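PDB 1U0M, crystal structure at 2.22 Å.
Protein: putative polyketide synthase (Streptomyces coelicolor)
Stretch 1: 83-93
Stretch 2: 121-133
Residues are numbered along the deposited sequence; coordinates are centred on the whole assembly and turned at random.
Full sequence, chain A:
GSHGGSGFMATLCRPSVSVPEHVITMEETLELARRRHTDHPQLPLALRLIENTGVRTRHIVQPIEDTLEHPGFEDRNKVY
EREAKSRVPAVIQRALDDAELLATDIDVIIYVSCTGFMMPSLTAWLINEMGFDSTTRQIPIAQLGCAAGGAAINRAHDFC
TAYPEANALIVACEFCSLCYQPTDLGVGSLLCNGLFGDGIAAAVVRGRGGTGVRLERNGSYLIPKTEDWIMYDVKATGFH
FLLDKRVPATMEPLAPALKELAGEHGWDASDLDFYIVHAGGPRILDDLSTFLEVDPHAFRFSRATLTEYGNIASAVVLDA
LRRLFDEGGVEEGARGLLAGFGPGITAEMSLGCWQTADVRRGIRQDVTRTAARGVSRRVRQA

Stretch 1 83-93: EAKSRVPAVIQ
Stretch 2, residues 121-133: SLTAWLINEMGFD

How are the two helices set against each other? Stretch 1 is helical throughout, part of a longer helix, with a kink at P89 and A90, whose N atoms lack a bond to the preceding turn; a hydrogen bond from I92 N to V88 O, 3.1 Å, spans it. Stretch 2 forms a helix over 122-129, held by hydrogen bonds such as L126 N to L122 O at 2.8 Å. The axes approach to 11.4 Å and cross at -56°, both running broadly the same way. The CA atoms of K85 and L122 lie 7.9 Å apart, and those of P89 and M130 7.2 Å. No hydrogen bond joins the stretches, which together bury 466 Å², mostly through side-chain contacts.

What does L122 meet across the contact? After S121 (phi/psi -75/180), L122 turns to -62/-24 and points its CB toward stretch 1, with chi1 between wells at -117° and chi2 t. L122 CD1 lies 4.0 Å from A84 CB and 3.9 Å from V88 CG2, while L122 CD2 sits 3.9 Å from K85 CG. CD1 thus bridges A84 and V88, one turn apart, while CD2 faces K85.

How does K85 lie across W125? W125 has chi1 t and chi2 84°, and its CB also points toward stretch 1. K85, m at chi1 and t through chi2, chi3 and chi4, extends over one face of the indole. K85 CE stands 3.3 Å from the centroid of the W125 five-membered ring, directly on the normal, a CH-pi contact; K85 NZ is 4.1 Å from that centroid and 19° off the normal, a cation-pi interaction. Nearer the backbone, K85 CB is 3.4 Å from W125 CH2. P89 takes the ring edge instead, its CG 4.1 Å from W125 CZ3.

How does the contact continue through L126 and M130? L126 (m, t) starts sideways, but its end comes nearer: L126 CD2 is 4.3 Å from V88 CG1 and 3.8 Å from I92 CD1. M130 points toward stretch 1 with chi1 -132°, chi2 113° and chi3 m. M130 CE approaches P89 CB to a tight 3.2 Å, and M130 SD is 4.0 Å from I92 CD1, so the thioether spans both residues.

Where does the packing end? G131 leaves helical geometry with phi/psi 66/30, a positive phi that favours glycine, and contributes no contact. F132 follows at -67/172, with chi1 m and chi2 -88°. Its ring comes nearer than its sideways CB, and I92 CG2 meets the ring edge 4.1 Å from F132 CZ. I92, m then t, points toward stretch 2. D133, at -61/127, is out of reach.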

# COMPACT_ATOMS: atom_id res chain seq x y z
N GLU A 83 6.93 17.13 7.97
CA GLU A 83 8.05 16.50 8.66
C GLU A 83 8.73 15.42 7.84
O GLU A 83 9.92 15.18 8.01
CB GLU A 83 7.59 15.89 10.00
CG GLU A 83 7.13 16.90 11.06
CD GLU A 83 8.22 17.87 11.47
OE1 GLU A 83 9.41 17.50 11.43
OE2 GLU A 83 7.89 19.01 11.85
N ALA A 84 7.98 14.77 6.96
CA ALA A 84 8.55 13.72 6.13
C ALA A 84 9.34 14.32 4.97
O ALA A 84 10.35 13.78 4.53
CB ALA A 84 7.45 12.83 5.61
N LYS A 85 8.86 15.45 4.46
CA LYS A 85 9.55 16.08 3.35
C LYS A 85 10.87 16.68 3.80
O LYS A 85 11.86 16.57 3.09
CB LYS A 85 8.66 17.14 2.70
CG LYS A 85 7.65 16.50 1.78
CD LYS A 85 6.78 17.52 1.08
CE LYS A 85 5.90 16.85 0.04
NZ LYS A 85 4.73 17.70 -0.29
N SER A 86 10.89 17.27 4.99
CA SER A 86 12.12 17.86 5.51
C SER A 86 13.07 16.86 6.18
O SER A 86 14.20 17.22 6.50
CB SER A 86 11.80 18.98 6.50
OG SER A 86 10.89 18.56 7.50
N ARG A 87 12.65 15.61 6.37
CA ARG A 87 13.53 14.64 7.02
C ARG A 87 13.93 13.42 6.19
O ARG A 87 15.07 12.96 6.25
CB ARG A 87 12.90 14.16 8.33
CG ARG A 87 12.64 15.24 9.37
CD ARG A 87 12.00 14.62 10.60
NE ARG A 87 11.55 15.61 11.57
CZ ARG A 87 12.31 16.14 12.51
NH1 ARG A 87 13.58 15.78 12.62
NH2 ARG A 87 11.79 17.02 13.37
N VAL A 88 13.00 12.87 5.42
CA VAL A 88 13.28 11.68 4.64
C VAL A 88 14.51 11.75 3.72
O VAL A 88 15.37 10.87 3.77
CB VAL A 88 12.03 11.25 3.83
CG1 VAL A 88 12.33 10.00 3.02
CG2 VAL A 88 10.88 10.96 4.79
N PRO A 89 14.61 12.79 2.89
CA PRO A 89 15.73 12.99 1.95
C PRO A 89 17.13 12.64 2.47
O PRO A 89 17.83 11.80 1.89
CB PRO A 89 15.59 14.46 1.58
CG PRO A 89 14.11 14.62 1.53
CD PRO A 89 13.65 13.92 2.79
N ALA A 90 17.54 13.28 3.56
CA ALA A 90 18.85 13.03 4.14
C ALA A 90 19.10 11.56 4.38
O ALA A 90 20.14 11.02 3.99
CB ALA A 90 18.99 13.78 5.44
N VAL A 91 18.14 10.89 5.01
CA VAL A 91 18.29 9.48 5.31
C VAL A 91 18.45 8.62 4.08
O VAL A 91 19.29 7.72 4.05
CB VAL A 91 17.11 8.96 6.15
CG1 VAL A 91 17.34 7.50 6.52
CG2 VAL A 91 16.97 9.81 7.41
N ILE A 92 17.65 8.88 3.05
CA ILE A 92 17.75 8.11 1.82
C ILE A 92 19.17 8.24 1.29
O ILE A 92 19.79 7.26 0.88
CB ILE A 92 16.74 8.62 0.76
CG1 ILE A 92 15.33 8.12 1.10
CG2 ILE A 92 17.15 8.16 -0.63
CD1 ILE A 92 14.24 8.65 0.20
N GLN A 93 19.68 9.47 1.31
CA GLN A 93 21.03 9.75 0.84
C GLN A 93 22.05 8.78 1.44
O GLN A 93 22.63 7.95 0.75
CB GLN A 93 21.43 11.17 1.21
CG GLN A 93 22.76 11.57 0.65
CD GLN A 93 22.73 11.64 -0.86
OE1 GLN A 93 22.14 12.57 -1.44
NE2 GLN A 93 23.34 10.66 -1.52
N SER A 121 1.58 8.96 -2.49
CA SER A 121 2.45 8.80 -1.33
C SER A 121 3.67 9.67 -1.63
O SER A 121 3.74 10.31 -2.68
CB SER A 121 2.87 7.35 -1.16
OG SER A 121 3.67 6.94 -2.25
N LEU A 122 4.61 9.70 -0.69
CA LEU A 122 5.82 10.51 -0.84
C LEU A 122 6.69 10.11 -2.03
O LEU A 122 7.46 10.93 -2.53
CB LEU A 122 6.67 10.44 0.44
CG LEU A 122 6.93 11.72 1.25
CD1 LEU A 122 8.28 11.57 1.94
CD2 LEU A 122 6.95 12.96 0.38
N THR A 123 6.59 8.87 -2.48
CA THR A 123 7.39 8.39 -3.60
C THR A 123 7.42 9.35 -4.79
O THR A 123 8.48 9.62 -5.35
CB THR A 123 6.90 7.04 -4.11
OG1 THR A 123 5.52 7.14 -4.46
CG2 THR A 123 7.12 5.95 -3.05
N ALA A 124 6.25 9.84 -5.20
CA ALA A 124 6.16 10.76 -6.32
C ALA A 124 7.01 12.01 -6.09
O ALA A 124 7.79 12.42 -6.95
CB ALA A 124 4.73 11.16 -6.55
N TRP A 125 6.84 12.62 -4.91
CA TRP A 125 7.57 13.84 -4.55
C TRP A 125 9.06 13.53 -4.42
O TRP A 125 9.89 14.39 -4.69
CB TRP A 125 7.02 14.40 -3.24
CG TRP A 125 7.67 15.68 -2.78
CD1 TRP A 125 7.34 16.95 -3.16
CD2 TRP A 125 8.72 15.80 -1.81
NE1 TRP A 125 8.12 17.86 -2.49
CE2 TRP A 125 8.98 17.18 -1.66
CE3 TRP A 125 9.47 14.89 -1.06
CZ2 TRP A 125 9.95 17.66 -0.78
CZ3 TRP A 125 10.44 15.37 -0.19
CH2 TRP A 125 10.67 16.74 -0.06
N LEU A 126 9.38 12.31 -4.02
CA LEU A 126 10.77 11.90 -3.87
C LEU A 126 11.46 11.75 -5.22
O LEU A 126 12.61 12.14 -5.38
CB LEU A 126 10.86 10.57 -3.10
CG LEU A 126 10.71 10.60 -1.58
CD1 LEU A 126 10.67 9.17 -1.04
CD2 LEU A 126 11.88 11.37 -0.99
N ILE A 127 10.77 11.17 -6.19
CA ILE A 127 11.34 10.99 -7.51
C ILE A 127 11.63 12.37 -8.10
O ILE A 127 12.69 12.61 -8.68
CB ILE A 127 10.37 10.20 -8.41
CG1 ILE A 127 10.34 8.75 -7.92
CG2 ILE A 127 10.77 10.31 -9.88
CD1 ILE A 127 9.15 7.99 -8.40
N ASN A 128 10.68 13.29 -7.93
CA ASN A 128 10.81 14.66 -8.42
C ASN A 128 11.99 15.43 -7.82
O ASN A 128 12.77 16.05 -8.54
CB ASN A 128 9.55 15.47 -8.12
CG ASN A 128 8.55 15.43 -9.24
OD1 ASN A 128 7.58 14.68 -9.20
ND2 ASN A 128 8.77 16.26 -10.25
N GLU A 129 12.10 15.39 -6.50
CA GLU A 129 13.15 16.13 -5.80
C GLU A 129 14.49 15.43 -5.70
O GLU A 129 15.53 16.05 -5.89
CB GLU A 129 12.65 16.51 -4.40
CG GLU A 129 12.12 17.95 -4.27
CD GLU A 129 11.13 18.34 -5.36
OE1 GLU A 129 11.40 19.34 -6.06
OE2 GLU A 129 10.09 17.66 -5.51
N MET A 130 14.48 14.14 -5.39
CA MET A 130 15.72 13.40 -5.26
C MET A 130 16.36 13.12 -6.60
O MET A 130 17.44 12.51 -6.68
CB MET A 130 15.48 12.09 -4.52
CG MET A 130 16.45 11.82 -3.41
SD MET A 130 15.59 11.87 -1.85
CE MET A 130 15.72 13.57 -1.48
N GLY A 131 15.70 13.54 -7.67
CA GLY A 131 16.24 13.31 -8.99
C GLY A 131 16.28 11.84 -9.37
O GLY A 131 17.15 11.42 -10.13
N PHE A 132 15.36 11.05 -8.84
CA PHE A 132 15.32 9.63 -9.17
C PHE A 132 14.95 9.41 -10.64
O PHE A 132 14.57 10.34 -11.35
CB PHE A 132 14.30 8.91 -8.29
CG PHE A 132 14.85 8.46 -6.97
CD1 PHE A 132 15.48 7.22 -6.84
CD2 PHE A 132 14.75 9.27 -5.85
CE1 PHE A 132 15.99 6.80 -5.62
CE2 PHE A 132 15.26 8.86 -4.62
CZ PHE A 132 15.88 7.62 -4.51
N ASP A 133 15.06 8.16 -11.07
CA ASP A 133 14.73 7.76 -12.43
C ASP A 133 13.25 8.06 -12.67
O ASP A 133 12.39 7.63 -11.90
CB ASP A 133 14.95 6.25 -12.60
CG ASP A 133 16.01 5.68 -11.65
OD1 ASP A 133 15.99 6.03 -10.44
OD2 ASP A 133 16.84 4.87 -12.11